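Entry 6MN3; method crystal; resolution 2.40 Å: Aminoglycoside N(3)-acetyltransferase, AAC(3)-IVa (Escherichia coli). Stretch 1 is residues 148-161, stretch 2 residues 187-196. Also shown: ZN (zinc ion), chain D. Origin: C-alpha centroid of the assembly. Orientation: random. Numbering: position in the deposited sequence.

Stretch 1 (148-161) GHDANTTLHLAELM
Stretch 2, residues 187-196: ENDHCCERFA

Glu-159 is the polar centre of this contact. Its carboxylate takes two hydrogen bonds from stretch 2: Asn-188 ND2 to Glu-159 OE1 at 2.7 Å, and His-190 NE2 to Glu-159 OE2 at 2.9 Å. The side chain is m, t, with chi3 at -54°. Asn-188 (chi1 p) also gives a weak bond from ND2 to His-156 O, 3.4 Å. A weak bond from His-156 ND1 to Glu-159 OE1, 2.9 Å, ties the histidine to the same carboxylate. His-190 (chi1 p) is braced by Cys-192 N to His-190 ND1, 3.1 Å.

Stretch 1 runs from a 3-10 segment at 149-151 into a helix that reaches 161. Asn-152 (t) caps it weakly, Thr-154 N to Asn-152 OD1 at 3.4 Å. Stretch 2 is mostly loop; Cys-192 has positive phi (62/6), and a 3-10 segment spans 193-195.

Phe-195 (m, chi2 5°) is the main packing residue. Leu-155 (m, t) covers one face, with Leu-155 CD1 3.6 Å from Phe-195 CG. The edge of Phe-195 meets the face of His-156 (m), centroids 4.9 Å apart and planes at 66°. Cys-192 SG lies at that histidine's edge, 3.4 Å from His-156 NE2.

The 3-10 segments adjoin: CA of Asp-150 is 5.0 Å from CA of Phe-195. Zinc is bound by Cys-191 SG at 2.3 Å.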

ATOM      1  N   GLY A 148      -2.957  -3.075   9.533  1.00 35.82           N
ATOM      2  CA  GLY A 148      -1.663  -2.977  10.171  1.00 42.87           C
ATOM      3  C   GLY A 148      -0.548  -2.749   9.168  1.00 42.65           C
ATOM      4  O   GLY A 148      -0.771  -2.486   7.985  1.00 40.79           O
ATOM      5  N   HIS A 149       0.683  -2.859   9.662  1.00 41.34           N
ATOM      6  CA  HIS A 149       1.841  -2.654   8.803  1.00 37.51           C
ATOM      7  C   HIS A 149       2.120  -3.839   7.892  1.00 38.37           C
ATOM      8  O   HIS A 149       2.947  -3.715   6.982  1.00 40.88           O
ATOM      9  CB  HIS A 149       3.076  -2.342   9.649  1.00 31.89           C
ATOM     10  CG  HIS A 149       3.187  -0.901  10.034  1.00 33.11           C
ATOM     11  ND1 HIS A 149       3.680   0.061   9.178  1.00 33.22           N
ATOM     12  CD2 HIS A 149       2.854  -0.254  11.176  1.00 33.31           C
ATOM     13  CE1 HIS A 149       3.652   1.237   9.778  1.00 29.81           C
ATOM     14  NE2 HIS A 149       3.154   1.074  10.991  1.00 33.91           N
ATOM     15  N   ASP A 150       1.454  -4.976   8.106  1.00 37.32           N
ATOM     16  CA  ASP A 150       1.600  -6.099   7.189  1.00 45.00           C
ATOM     17  C   ASP A 150       1.097  -5.759   5.793  1.00 43.72           C
ATOM     18  O   ASP A 150       1.456  -6.449   4.833  1.00 49.04           O
ATOM     19  CB  ASP A 150       0.861  -7.325   7.731  1.00 52.87           C
ATOM     20  CG  ASP A 150      -0.622  -7.080   7.920  1.00 56.95           C
ATOM     21  OD1 ASP A 150      -1.018  -5.908   8.091  1.00 56.93           O
ATOM     22  OD2 ASP A 150      -1.393  -8.061   7.897  1.00 60.84           O
ATOM     23  N   ALA A 151       0.281  -4.717   5.661  1.00 37.58           N
ATOM     24  CA  ALA A 151      -0.168  -4.222   4.367  1.00 41.65           C
ATOM     25  C   ALA A 151       0.618  -3.005   3.898  1.00 42.90           C
ATOM     26  O   ALA A 151       0.344  -2.491   2.809  1.00 43.32           O
ATOM     27  CB  ALA A 151      -1.660  -3.885   4.421  1.00 35.99           C
ATOM     28  N   ASN A 152       1.580  -2.532   4.692  1.00 40.52           N
ATOM     29  CA  ASN A 152       2.405  -1.390   4.315  1.00 37.64           C
ATOM     30  C   ASN A 152       3.354  -1.772   3.186  1.00 39.81           C
ATOM     31  O   ASN A 152       4.500  -2.161   3.435  1.00 36.72           O
ATOM     32  CB  ASN A 152       3.187  -0.870   5.524  1.00 31.74           C
ATOM     33  CG  ASN A 152       3.820   0.486   5.273  1.00 33.36           C
ATOM     34  OD1 ASN A 152       3.849   0.975   4.144  1.00 31.40           O
ATOM     35  ND2 ASN A 152       4.332   1.104   6.334  1.00 34.79           N
ATOM     36  N   THR A 153       2.881  -1.649   1.943  1.00 40.98           N
ATOM     37  CA  THR A 153       3.657  -2.087   0.787  1.00 38.43           C
ATOM     38  C   THR A 153       5.008  -1.382   0.707  1.00 43.40           C
ATOM     39  O   THR A 153       5.985  -1.967   0.222  1.00 45.44           O
ATOM     40  CB  THR A 153       2.844  -1.852  -0.489  1.00 39.37           C
ATOM     41  OG1 THR A 153       1.681  -2.689  -0.472  1.00 50.58           O
ATOM     42  CG2 THR A 153       3.658  -2.168  -1.728  1.00 41.91           C
ATOM     43  N   THR A 154       5.090  -0.141   1.201  1.00 37.93           N
ATOM     44  CA  THR A 154       6.350   0.598   1.157  1.00 43.54           C
ATOM     45  C   THR A 154       7.469  -0.150   1.875  1.00 42.49           C
ATOM     46  O   THR A 154       8.645   0.001   1.519  1.00 41.85           O
ATOM     47  CB  THR A 154       6.150   1.994   1.756  1.00 45.45           C
ATOM     48  OG1 THR A 154       5.165   2.704   0.993  1.00 33.67           O
ATOM     49  CG2 THR A 154       7.450   2.791   1.745  1.00 34.12           C
ATOM     50  N   LEU A 155       7.128  -0.982   2.861  1.00 39.08           N
ATOM     51  CA  LEU A 155       8.145  -1.787   3.530  1.00 37.36           C
ATOM     52  C   LEU A 155       8.796  -2.778   2.573  1.00 40.21           C
ATOM     53  O   LEU A 155       9.993  -3.061   2.696  1.00 41.37           O
ATOM     54  CB  LEU A 155       7.533  -2.517   4.725  1.00 36.91           C
ATOM     55  CG  LEU A 155       7.289  -1.637   5.952  1.00 37.80           C
ATOM     56  CD1 LEU A 155       6.622  -2.424   7.068  1.00 36.29           C
ATOM     57  CD2 LEU A 155       8.596  -1.019   6.431  1.00 35.87           C
ATOM     58  N   HIS A 156       8.032  -3.312   1.615  1.00 43.39           N
ATOM     59  CA  HIS A 156       8.623  -4.186   0.606  1.00 44.60           C
ATOM     60  C   HIS A 156       9.640  -3.433  -0.242  1.00 45.53           C
ATOM     61  O   HIS A 156      10.660  -3.998  -0.652  1.00 48.20           O
ATOM     62  CB  HIS A 156       7.530  -4.784  -0.279  1.00 46.75           C
ATOM     63  CG  HIS A 156       6.843  -5.968   0.324  1.00 52.88           C
ATOM     64  ND1 HIS A 156       7.496  -7.152   0.589  1.00 57.51           N
ATOM     65  CD2 HIS A 156       5.558  -6.152   0.710  1.00 53.76           C
ATOM     66  CE1 HIS A 156       6.644  -8.014   1.113  1.00 59.57           C
ATOM     67  NE2 HIS A 156       5.460  -7.432   1.197  1.00 56.49           N
ATOM     68  N   LEU A 157       9.372  -2.156  -0.521  1.00 46.29           N
ATOM     69  CA  LEU A 157      10.349  -1.332  -1.223  1.00 48.00           C
ATOM     70  C   LEU A 157      11.622  -1.181  -0.400  1.00 49.62           C
ATOM     71  O   LEU A 157      12.730  -1.169  -0.950  1.00 46.01           O
ATOM     72  CB  LEU A 157       9.742   0.035  -1.540  1.00 42.74           C
ATOM     73  CG  LEU A 157      10.685   1.196  -1.869  1.00 44.21           C
ATOM     74  CD1 LEU A 157      11.432   0.946  -3.175  1.00 47.63           C
ATOM     75  CD2 LEU A 157       9.915   2.506  -1.933  1.00 44.70           C
ATOM     76  N   ALA A 158      11.481  -1.078   0.924  1.00 45.22           N
ATOM     77  CA  ALA A 158      12.648  -0.931   1.787  1.00 41.98           C
ATOM     78  C   ALA A 158      13.519  -2.179   1.753  1.00 46.46           C
ATOM     79  O   ALA A 158      14.751  -2.081   1.777  1.00 49.84           O
ATOM     80  CB  ALA A 158      12.206  -0.618   3.215  1.00 39.52           C
ATOM     81  N   GLU A 159      12.899  -3.361   1.700  1.00 45.99           N
ATOM     82  CA  GLU A 159      13.670  -4.593   1.573  1.00 48.31           C
ATOM     83  C   GLU A 159      14.503  -4.585   0.299  1.00 52.37           C
ATOM     84  O   GLU A 159      15.673  -4.986   0.308  1.00 56.23           O
ATOM     85  CB  GLU A 159      12.740  -5.805   1.578  1.00 52.50           C
ATOM     86  CG  GLU A 159      11.959  -6.013   2.859  1.00 55.89           C
ATOM     87  CD  GLU A 159      10.958  -7.144   2.735  1.00 65.58           C
ATOM     88  OE1 GLU A 159      10.135  -7.109   1.796  1.00 65.98           O
ATOM     89  OE2 GLU A 159      11.000  -8.072   3.569  1.00 69.86           O
ATOM     90  N   LEU A 160      13.915  -4.130  -0.807  1.00 55.09           N
ATOM     91  CA  LEU A 160      14.627  -4.142  -2.079  1.00 56.86           C
ATOM     92  C   LEU A 160      15.748  -3.112  -2.098  1.00 59.26           C
ATOM     93  O   LEU A 160      16.821  -3.365  -2.657  1.00 66.93           O
ATOM     94  CB  LEU A 160      13.646  -3.903  -3.225  1.00 54.69           C
ATOM     95  CG  LEU A 160      12.777  -5.120  -3.539  1.00 55.75           C
ATOM     96  CD1 LEU A 160      11.703  -4.774  -4.552  1.00 55.84           C
ATOM     97  CD2 LEU A 160      13.642  -6.268  -4.035  1.00 59.47           C
ATOM     98  N   MET A 161      15.523  -1.946  -1.488  1.00 56.43           N
ATOM     99  CA  MET A 161      16.588  -0.953  -1.403  1.00 55.88           C
ATOM    100  C   MET A 161      17.710  -1.419  -0.485  1.00 54.44           C
ATOM    101  O   MET A 161      18.871  -1.046  -0.687  1.00 54.25           O
ATOM    102  CB  MET A 161      16.024   0.386  -0.932  1.00 52.73           C
ATOM    103  CG  MET A 161      15.197   1.100  -1.985  1.00 55.62           C
ATOM    104  SD  MET A 161      14.333   2.542  -1.342  1.00 58.99           S
ATOM    105  CE  MET A 161      15.713   3.606  -0.923  1.00 59.33           C
ATOM    106  N   GLU A 187      11.017 -12.647  -5.980  1.00 99.22           N
ATOM    107  CA  GLU A 187      10.366 -11.650  -5.145  1.00104.69           C
ATOM    108  C   GLU A 187      10.708 -11.869  -3.678  1.00 98.69           C
ATOM    109  O   GLU A 187      11.009 -12.987  -3.250  1.00102.33           O
ATOM    110  CB  GLU A 187       8.846 -11.693  -5.329  1.00115.19           C
ATOM    111  CG  GLU A 187       8.108 -10.483  -4.778  1.00118.90           C
ATOM    112  CD  GLU A 187       6.612 -10.705  -4.686  1.00126.27           C
ATOM    113  OE1 GLU A 187       6.027 -11.225  -5.658  1.00130.29           O
ATOM    114  OE2 GLU A 187       6.024 -10.364  -3.638  1.00127.88           O
ATOM    115  N   ASN A 188      10.656 -10.783  -2.911  1.00 93.79           N
ATOM    116  CA  ASN A 188      10.869 -10.832  -1.467  1.00 90.72           C
ATOM    117  C   ASN A 188       9.517 -10.864  -0.755  1.00 93.64           C
ATOM    118  O   ASN A 188       9.058  -9.886  -0.164  1.00 93.89           O
ATOM    119  CB  ASN A 188      11.714  -9.643  -1.021  1.00 83.78           C
ATOM    120  CG  ASN A 188      11.229  -8.335  -1.613  1.00 79.09           C
ATOM    121  OD1 ASN A 188      11.216  -8.160  -2.832  1.00 77.65           O
ATOM    122  ND2 ASN A 188      10.821  -7.409  -0.752  1.00 77.71           N
ATOM    123  N   ASP A 189       8.874 -12.026  -0.825  1.00 95.13           N
ATOM    124  CA  ASP A 189       7.558 -12.229  -0.242  1.00 97.76           C
ATOM    125  C   ASP A 189       7.639 -13.185   0.941  1.00 94.77           C
ATOM    126  O   ASP A 189       8.446 -14.118   0.954  1.00 94.91           O
ATOM    127  CB  ASP A 189       6.570 -12.773  -1.281  1.00105.04           C
ATOM    128  CG  ASP A 189       5.142 -12.334  -1.015  1.00109.90           C
ATOM    129  OD1 ASP A 189       4.402 -12.086  -1.991  1.00111.82           O
ATOM    130  OD2 ASP A 189       4.760 -12.232   0.170  1.00111.42           O
ATOM    131  N   HIS A 190       6.791 -12.938   1.933  1.00 95.66           N
ATOM    132  CA  HIS A 190       6.691 -13.783   3.116  1.00 95.08           C
ATOM    133  C   HIS A 190       5.321 -13.546   3.744  1.00 97.07           C
ATOM    134  O   HIS A 190       4.439 -12.935   3.133  1.00 94.22           O
ATOM    135  CB  HIS A 190       7.836 -13.501   4.095  1.00 89.48           C
ATOM    136  CG  HIS A 190       8.178 -12.049   4.223  1.00 84.16           C
ATOM    137  ND1 HIS A 190       7.639 -11.241   5.199  1.00 82.38           N
ATOM    138  CD2 HIS A 190       9.008 -11.262   3.497  1.00 81.27           C
ATOM    139  CE1 HIS A 190       8.121 -10.017   5.070  1.00 80.60           C
ATOM    140  NE2 HIS A 190       8.954 -10.003   4.044  1.00 78.35           N
ATOM    141  N   CYS A 191       5.144 -14.031   4.975  1.00 97.79           N
ATOM    142  CA  CYS A 191       3.871 -13.855   5.664  1.00100.47           C
ATOM    143  C   CYS A 191       3.590 -12.399   6.007  1.00 96.36           C
ATOM    144  O   CYS A 191       2.443 -12.062   6.322  1.00100.58           O
ATOM    145  CB  CYS A 191       3.841 -14.701   6.937  1.00102.12           C
ATOM    146  SG  CYS A 191       4.914 -14.087   8.251  1.00 99.84           S
ATOM    147  N   CYS A 192       4.609 -11.538   5.969  1.00 87.37           N
ATOM    148  CA  CYS A 192       4.505 -10.103   6.227  1.00 83.91           C
ATOM    149  C   CYS A 192       4.024  -9.781   7.636  1.00 83.71           C
ATOM    150  O   CYS A 192       3.793  -8.608   7.952  1.00 81.19           O
ATOM    151  CB  CYS A 192       3.597  -9.411   5.202  1.00 84.94           C
ATOM    152  SG  CYS A 192       4.147  -9.562   3.488  1.00 90.07           S
ATOM    153  N   GLU A 193       3.868 -10.790   8.497  1.00 47.33           N
ATOM    154  CA  GLU A 193       3.406 -10.536   9.858  1.00 52.26           C
ATOM    155  C   GLU A 193       4.421  -9.714  10.642  1.00 53.74           C
ATOM    156  O   GLU A 193       4.042  -8.848  11.439  1.00 52.79           O
ATOM    157  CB  GLU A 193       3.126 -11.860  10.571  1.00 57.67           C
ATOM    158  CG  GLU A 193       1.795 -12.491  10.207  1.00 65.10           C
ATOM    159  CD  GLU A 193       1.696 -13.936  10.652  1.00 75.52           C
ATOM    160  OE1 GLU A 193       2.243 -14.816   9.955  1.00 81.12           O
ATOM    161  OE2 GLU A 193       1.075 -14.192  11.705  1.00 79.65           O
ATOM    162  N   ARG A 194       5.713  -9.966  10.425  1.00 54.71           N
ATOM    163  CA  ARG A 194       6.763  -9.247  11.134  1.00 49.88           C
ATOM    164  C   ARG A 194       6.885  -7.795  10.700  1.00 50.20           C
ATOM    165  O   ARG A 194       7.702  -7.066  11.275  1.00 43.45           O
ATOM    166  CB  ARG A 194       8.103  -9.959  10.949  1.00 50.33           C
ATOM    167  CG  ARG A 194       8.116 -11.390  11.468  1.00 60.18           C
ATOM    168  CD  ARG A 194       8.805 -11.479  12.819  1.00 64.54           C
ATOM    169  NE  ARG A 194      10.235 -11.207  12.718  1.00 65.53           N
ATOM    170  CZ  ARG A 194      11.083 -11.282  13.739  1.00 67.69           C
ATOM    171  NH1 ARG A 194      10.645 -11.623  14.943  1.00 68.87           N
ATOM    172  NH2 ARG A 194      12.369 -11.016  13.556  1.00 66.26           N
ATOM    173  N   PHE A 195       6.109  -7.358   9.704  1.00 50.13           N
ATOM    174  CA  PHE A 195       6.050  -5.938   9.378  1.00 45.61           C
ATOM    175  C   PHE A 195       5.513  -5.114  10.540  1.00 42.60           C
ATOM    176  O   PHE A 195       5.770  -3.906  10.601  1.00 42.41           O
ATOM    177  CB  PHE A 195       5.176  -5.706   8.143  1.00 47.19           C
ATOM    178  CG  PHE A 195       5.878  -5.967   6.839  1.00 48.46           C
ATOM    179  CD1 PHE A 195       7.167  -6.474   6.813  1.00 54.87           C
ATOM    180  CD2 PHE A 195       5.243  -5.700   5.636  1.00 46.02           C
ATOM    181  CE1 PHE A 195       7.810  -6.714   5.610  1.00 60.87           C
ATOM    182  CE2 PHE A 195       5.880  -5.934   4.430  1.00 51.01           C
ATOM    183  CZ  PHE A 195       7.164  -6.443   4.418  1.00 58.93           C
ATOM    184  N   ALA A 196       4.778  -5.740  11.464  1.00 44.40           N
ATOM    185  CA  ALA A 196       4.235  -5.027  12.614  1.00 46.32           C
ATOM    186  C   ALA A 196       5.324  -4.487  13.531  1.00 49.45           C
ATOM    187  O   ALA A 196       5.034  -3.638  14.382  1.00 46.68           O
ATOM    188  CB  ALA A 196       3.295  -5.942  13.400  1.00 44.04           C
TER
HETATM  189 ZN    ZN D 302       6.530 -15.650   8.905  1.00 76.05          ZN